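Local coordinates for DUF4595 domain-containing protein (Bacteroides vulgatus, PDB 3TZG), which is of unknown function but folds as an antiparallel beta barrel and resembles a porin, which would be consistent with a role in the outer membrane, at residues Asp179-Asp182 and Ser183-Phe187; Phe143-Ala146 and Asn147-Ser151. All coordinates share one frame; numbering follows the deposited sequence. Where two conformers were deposited one is given.

Contact 1 (Asp179-Asp182 and Ser183-Phe187)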
ATOM      1  N   ASP A 179      -0.797   5.366   3.290  1.00 47.73           N
ATOM      2  CA  ASP A 179      -0.674   6.734   2.824  1.00 48.08           C
ATOM      3  C   ASP A 179       0.453   6.819   1.762  1.00 52.80           C
ATOM      4  O   ASP A 179       1.630   6.682   2.093  1.00 53.73           O
ATOM      5  CB  ASP A 179      -0.432   7.673   4.022  1.00 50.07           C
ATOM      6  CG  ASP A 179       0.111   9.032   3.644  1.00 59.89           C
ATOM      7  OD1 ASP A 179      -0.601   9.775   2.911  1.00 59.47           O
ATOM      8  OD2 ASP A 179       1.277   9.330   4.025  1.00 64.06           O
ATOM      9  N   GLY A 180       0.070   6.992   0.499  1.00 48.38           N
ATOM     10  CA  GLY A 180       1.022   7.132  -0.598  1.00 48.57           C
ATOM     11  C   GLY A 180       1.503   5.870  -1.279  1.00 51.56           C
ATOM     12  O   GLY A 180       1.499   4.787  -0.682  1.00 51.08           O
ATOM     13  N   VAL A 181       1.982   6.032  -2.528  1.00 48.69           N
ATOM     14  CA  VAL A 181       2.454   4.962  -3.418  1.00 49.14           C
ATOM     15  C   VAL A 181       3.731   4.293  -2.801  1.00 54.34           C
ATOM     16  O   VAL A 181       3.968   3.087  -3.013  1.00 54.90           O
ATOM     17  CB  VAL A 181       2.672   5.498  -4.864  1.00 53.94           C
ATOM     18  CG1 VAL A 181       3.374   4.492  -5.765  1.00 54.56           C
ATOM     19  CG2 VAL A 181       1.331   5.866  -5.488  1.00 53.53           C
ATOM     20  N   ASP A 182       4.489   5.040  -1.977  1.00 49.40           N
ATOM     21  CA  ASP A 182       5.650   4.474  -1.300  1.00 47.91           C
ATOM     22  C   ASP A 182       5.184   3.427  -0.271  1.00 49.31           C
ATOM     23  O   ASP A 182       5.802   2.366  -0.161  1.00 48.42           O
ATOM     24  CB  ASP A 182       6.517   5.564  -0.651  1.00 49.91           C
ATOM     25  CG  ASP A 182       5.796   6.504   0.273  1.00 56.42           C
ATOM     26  OD1 ASP A 182       4.830   7.168  -0.191  1.00 55.20           O
ATOM     27  OD2 ASP A 182       6.244   6.647   1.440  1.00 62.36           O
ATOM     28  N   SER A 183       4.055   3.685   0.422  1.00 44.96           N
ATOM     29  CA  SER A 183       3.505   2.727   1.378  1.00 44.05           C
ATOM     30  C   SER A 183       2.943   1.510   0.629  1.00 48.57           C
ATOM     31  O   SER A 183       3.071   0.377   1.117  1.00 48.65           O
ATOM     32  CB  SER A 183       2.444   3.375   2.257  1.00 48.03           C
ATOM     33  OG  SER A 183       2.996   4.144   3.324  1.00 62.26           O
ATOM     34  N   PHE A 184       2.371   1.736  -0.589  1.00 42.78           N
ATOM     35  CA  PHE A 184       1.883   0.651  -1.426  1.00 40.95           C
ATOM     36  C   PHE A 184       3.018  -0.355  -1.650  1.00 45.99           C
ATOM     37  O   PHE A 184       2.867  -1.530  -1.302  1.00 46.86           O
ATOM     38  CB  PHE A 184       1.333   1.183  -2.756  1.00 42.66           C
ATOM     39  CG  PHE A 184       1.120   0.109  -3.792  1.00 44.09           C
ATOM     40  CD1 PHE A 184      -0.004  -0.702  -3.751  1.00 45.33           C
ATOM     41  CD2 PHE A 184       2.064  -0.113  -4.796  1.00 47.23           C
ATOM     42  CE1 PHE A 184      -0.195  -1.695  -4.707  1.00 45.99           C
ATOM     43  CE2 PHE A 184       1.871  -1.118  -5.752  1.00 49.16           C
ATOM     44  CZ  PHE A 184       0.739  -1.888  -5.707  1.00 45.58           C
ATOM     45  N   PHE A 185       4.179   0.129  -2.167  1.00 41.04           N
ATOM     46  CA  PHE A 185       5.353  -0.691  -2.429  1.00 39.93           C
ATOM     47  C   PHE A 185       5.932  -1.294  -1.135  1.00 43.22           C
ATOM     48  O   PHE A 185       6.331  -2.469  -1.140  1.00 42.87           O
ATOM     49  CB  PHE A 185       6.414   0.114  -3.170  1.00 42.23           C
ATOM     50  CG  PHE A 185       6.052   0.281  -4.622  1.00 44.82           C
ATOM     51  CD1 PHE A 185       5.892  -0.829  -5.452  1.00 47.82           C
ATOM     52  CD2 PHE A 185       5.845   1.546  -5.165  1.00 46.64           C
ATOM     53  CE1 PHE A 185       5.519  -0.668  -6.792  1.00 48.62           C
ATOM     54  CE2 PHE A 185       5.477   1.699  -6.507  1.00 48.41           C
ATOM     55  CZ  PHE A 185       5.316   0.591  -7.305  1.00 46.53           C
ATOM     56  N   TYR A 186       5.910  -0.531  -0.028  1.00 39.41           N
ATOM     57  CA  TYR A 186       6.368  -1.023   1.266  1.00 40.66           C
ATOM     58  C   TYR A 186       5.636  -2.306   1.658  1.00 47.59           C
ATOM     59  O   TYR A 186       6.292  -3.239   2.103  1.00 49.82           O
ATOM     60  CB  TYR A 186       6.174   0.045   2.351  1.00 41.75           C
ATOM     61  CG  TYR A 186       6.382  -0.464   3.761  1.00 42.46           C
ATOM     62  CD1 TYR A 186       7.655  -0.507   4.330  1.00 44.41           C
ATOM     63  CD2 TYR A 186       5.305  -0.881   4.538  1.00 42.63           C
ATOM     64  CE1 TYR A 186       7.846  -0.934   5.645  1.00 45.82           C
ATOM     65  CE2 TYR A 186       5.483  -1.311   5.854  1.00 43.61           C
ATOM     66  CZ  TYR A 186       6.753  -1.326   6.405  1.00 48.96           C
ATOM     67  OH  TYR A 186       6.926  -1.757   7.690  1.00 44.90           O
ATOM     68  N   PHE A 187       4.292  -2.356   1.487  1.00 43.65           N
ATOM     69  CA  PHE A 187       3.480  -3.532   1.799  1.00 42.27           C
ATOM     70  C   PHE A 187       3.584  -4.588   0.705  1.00 46.54           C
ATOM     71  O   PHE A 187       3.813  -5.760   1.043  1.00 46.12           O
ATOM     72  CB  PHE A 187       1.998  -3.173   2.046  1.00 42.76           C
ATOM     73  CG  PHE A 187       1.812  -2.488   3.386  1.00 43.28           C
ATOM     74  CD1 PHE A 187       1.984  -3.185   4.574  1.00 45.01           C
ATOM     75  CD2 PHE A 187       1.518  -1.137   3.458  1.00 45.12           C
ATOM     76  CE1 PHE A 187       1.868  -2.544   5.807  1.00 44.98           C
ATOM     77  CE2 PHE A 187       1.405  -0.495   4.705  1.00 47.28           C
ATOM     78  CZ  PHE A 187       1.580  -1.207   5.864  1.00 44.32           C
TER
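The F185 ring meets V181 one turn back in the helix, CG1 of V181 lying 3.6 Å from CE2 of F185. The two side chains run side by side in the same direction. One face of the F185 ring takes F184, whose CD2 stands 3.8 Å above its plane over the centre. Y37 adds an edge-to-face contact. The F184 ring has V181 O at its edge. Further on, Y186 CD2 sits over the centre of one face of the F187 ring, and F187 CD2 in turn meets the Y186 edge in plane.

G180 is the N-cap of helix 181-188. F184 N bonds to G180 O at 3.2 Å, and F185 N to V181 O at 3.1 Å. S183 OG lies anti to its carbonyl carbon (chi1 -80°). From there it gives a hydrogen bond to D179 O, 3.1 Å away, approaching from above the carbonyl plane. With an alanine here, D179 O is likely to lose this hydroxyl donor, one of the ties between the incoming chain and the first turn.

D182 forms a salt bridge with K95. Being in the first turn, its carboxylate is probably also favoured by the positive end of the helix.

Contact 2 (Phe143-Ala146 and Asn147-Ser151)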
ATOM      1  N   PHE A 143      -4.280  12.274  10.475  1.00 47.42           N
ATOM      2  CA  PHE A 143      -3.792  13.261   9.506  1.00 48.78           C
ATOM      3  C   PHE A 143      -3.777  14.633  10.122  1.00 55.74           C
ATOM      4  O   PHE A 143      -4.830  15.130  10.529  1.00 56.99           O
ATOM      5  CB  PHE A 143      -4.666  13.265   8.242  1.00 51.61           C
ATOM      6  CG  PHE A 143      -4.729  11.959   7.486  1.00 53.15           C
ATOM      7  CD1 PHE A 143      -5.645  10.974   7.843  1.00 56.43           C
ATOM      8  CD2 PHE A 143      -3.880  11.721   6.403  1.00 56.54           C
ATOM      9  CE1 PHE A 143      -5.700   9.767   7.140  1.00 57.30           C
ATOM     10  CE2 PHE A 143      -3.933  10.517   5.698  1.00 59.10           C
ATOM     11  CZ  PHE A 143      -4.847   9.548   6.066  1.00 57.03           C
ATOM     12  N   THR A 144      -2.584  15.242  10.230  1.00 54.87           N
ATOM     13  CA  THR A 144      -2.460  16.609  10.730  1.00 57.71           C
ATOM     14  C   THR A 144      -2.093  17.494   9.540  1.00 65.32           C
ATOM     15  O   THR A 144      -1.119  17.217   8.832  1.00 65.41           O
ATOM     16  CB  THR A 144      -1.485  16.731  11.894  1.00 67.16           C
ATOM     17  OG1 THR A 144      -1.917  15.873  12.943  1.00 63.51           O
ATOM     18  CG2 THR A 144      -1.417  18.147  12.430  1.00 70.79           C
ATOM     19  N   GLU A 145      -2.924  18.513   9.290  1.00 64.00           N
ATOM     20  CA  GLU A 145      -2.728  19.453   8.193  1.00 65.45           C
ATOM     21  C   GLU A 145      -1.890  20.626   8.685  1.00 72.64           C
ATOM     22  O   GLU A 145      -1.729  20.790   9.896  1.00 71.89           O
ATOM     23  CB  GLU A 145      -4.080  19.908   7.628  1.00 67.62           C
ATOM     24  CG  GLU A 145      -4.835  18.816   6.876  1.00 74.67           C
ATOM     25  CD  GLU A 145      -4.230  18.365   5.559  1.00 96.89           C
ATOM     26  OE1 GLU A 145      -3.636  19.210   4.853  1.00 97.85           O
ATOM     27  OE2 GLU A 145      -4.405  17.178   5.202  1.00 92.66           O
ATOM     28  N   ALA A 146      -1.324  21.417   7.745  1.00 72.40           N
ATOM     29  CA  ALA A 146      -0.451  22.573   8.006  1.00 74.06           C
ATOM     30  C   ALA A 146      -1.061  23.561   9.037  1.00 82.02           C
ATOM     31  O   ALA A 146      -0.324  24.063   9.905  1.00 83.59           O
ATOM     32  CB  ALA A 146      -0.168  23.299   6.707  1.00 76.00           C
ATOM     33  N   ASN A 147      -2.405  23.778   8.983  1.00 78.90           N
ATOM     34  CA  ASN A 147      -3.142  24.667   9.892  1.00 80.46           C
ATOM     35  C   ASN A 147      -3.429  24.024  11.283  1.00 84.69           C
ATOM     36  O   ASN A 147      -4.102  24.654  12.108  1.00 85.29           O
ATOM     37  CB  ASN A 147      -4.461  25.115   9.256  1.00 81.17           C
ATOM     38  CG  ASN A 147      -5.352  24.023   8.754  1.00105.67           C
ATOM     39  OD1 ASN A 147      -4.932  23.127   8.023  1.00105.84           O
ATOM     40  ND2 ASN A 147      -6.633  24.158   9.021  1.00 98.75           N
ATOM     41  N   ASP A 148      -2.891  22.785  11.523  1.00 79.96           N
ATOM     42  CA  ASP A 148      -2.992  21.971  12.749  0.50 78.87           C
ATOM     43  C   ASP A 148      -4.381  21.277  12.852  1.00 80.00           C
ATOM     44  O   ASP A 148      -4.655  20.604  13.859  1.00 79.34           O
ATOM     45  CB  ASP A 148      -2.689  22.784  14.033  0.50 82.63           C
ATOM     46  CG  ASP A 148      -1.242  23.242  14.183  0.50 97.34           C
ATOM     47  OD1 ASP A 148      -0.365  22.712  13.456  0.50 97.15           O
ATOM     48  OD2 ASP A 148      -0.976  24.086  15.067  0.50106.31           O
ATOM     49  N   SER A 149      -5.233  21.380  11.795  1.00 72.74           N
ATOM     50  CA  SER A 149      -6.534  20.698  11.762  1.00 70.34           C
ATOM     51  C   SER A 149      -6.288  19.182  11.639  1.00 69.56           C
ATOM     52  O   SER A 149      -5.390  18.747  10.902  1.00 67.67           O
ATOM     53  CB  SER A 149      -7.404  21.213  10.622  1.00 74.21           C
ATOM     54  OG  SER A 149      -6.903  20.793   9.365  1.00 80.14           O
ATOM     55  N   VAL A 150      -7.051  18.385  12.397  1.00 62.93           N
ATOM     56  CA  VAL A 150      -6.840  16.945  12.494  1.00 58.32           C
ATOM     57  C   VAL A 150      -8.054  16.168  12.040  1.00 60.48           C
ATOM     58  O   VAL A 150      -9.185  16.464  12.419  1.00 63.03           O
ATOM     59  CB  VAL A 150      -6.490  16.597  13.966  1.00 60.83           C
ATOM     60  CG1 VAL A 150      -6.411  15.099  14.198  1.00 58.36           C
ATOM     61  CG2 VAL A 150      -5.189  17.265  14.393  1.00 61.40           C
ATOM     62  N   SER A 151      -7.803  15.155  11.231  1.00 53.66           N
ATOM     63  CA  SER A 151      -8.779  14.165  10.801  1.00 51.35           C
ATOM     64  C   SER A 151      -8.213  12.794  11.097  1.00 52.52           C
ATOM     65  O   SER A 151      -6.988  12.658  11.244  1.00 50.52           O
ATOM     66  CB  SER A 151      -9.131  14.325   9.334  1.00 52.80           C
ATOM     67  OG  SER A 151      -7.987  14.180   8.522  1.00 62.94           O
TER
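N147 turns its side chain back over E145, with N147 OD1 3.4 Å from E145 CB. Its CG sits between the backbone N and the carbonyl carbon (chi1 53°), which brings the amide oxygen round to that side. S149 OG also gives OD1 a weak hydrogen bond.

D148 closes the turn. Its N donates to E145 O at 2.8 Å. Its CA lies near T144 CG2. The backbone of D148 is in the left-handed helical region, with phi at 77°.

S149 restarts the extended chain. Its O accepts E145 N at 3.0 Å in a nearly straight bond. Its OG lies 3.4 Å from E145 CB. The carboxylate of E145 heads elsewhere, to a salt bridge from OE2 to K122 on strand 120-130.

This is a beta hairpin joining strands 136-145 and 150-158 of the barrel. A type I turn spans E145 to D148. E145 O bonds to D148 N while E145 N bonds to S149 O, so the turn ends in a G1-type beta bulge, with D148 in the left-handed position.

V150 pairs with T144 as a non-hydrogen-bonded antiparallel pair. The side chains cross obliquely on one face of the sheet, V150 CG2 reaching 3.8 Å from T144 OG1. V150 CA also makes a CA-H...O contact with F143 O.

S151 and F143 form the next pair, a hydrogen-bonded one. F143 N gives to S151 O at 2.8 Å, and S151 N to F143 O at 3.1 Å. Their side chains share the other face. S151 OG lies beside F143 CB, and S151 O sits at the edge of the F143 ring, near its plane. The F143 side chain also rests on K122 and V124 of the neighbouring strand.

Contact 2 comes first in the chain and contact 1 follows it. Their centres are 21 Å apart. Contact 1 lies deep inside, its centre about 4 Å from the centre of the chain. Contact 2 is at the surface, about 22 Å from that centre, at a hairpin tip of the barrel wall. The start of contact 1 comes near contact 2 without touching. The nearest atoms are about 4 Å apart, where the F143 ring approaches the D179 carboxylate. Helix 181-188 is largely buried, lies near the centre of the chain and touches strands 63-71 and 105-114, so it probably sits within the barrel. This is consistent with a segment that fills part of the interior of a porin-like protein.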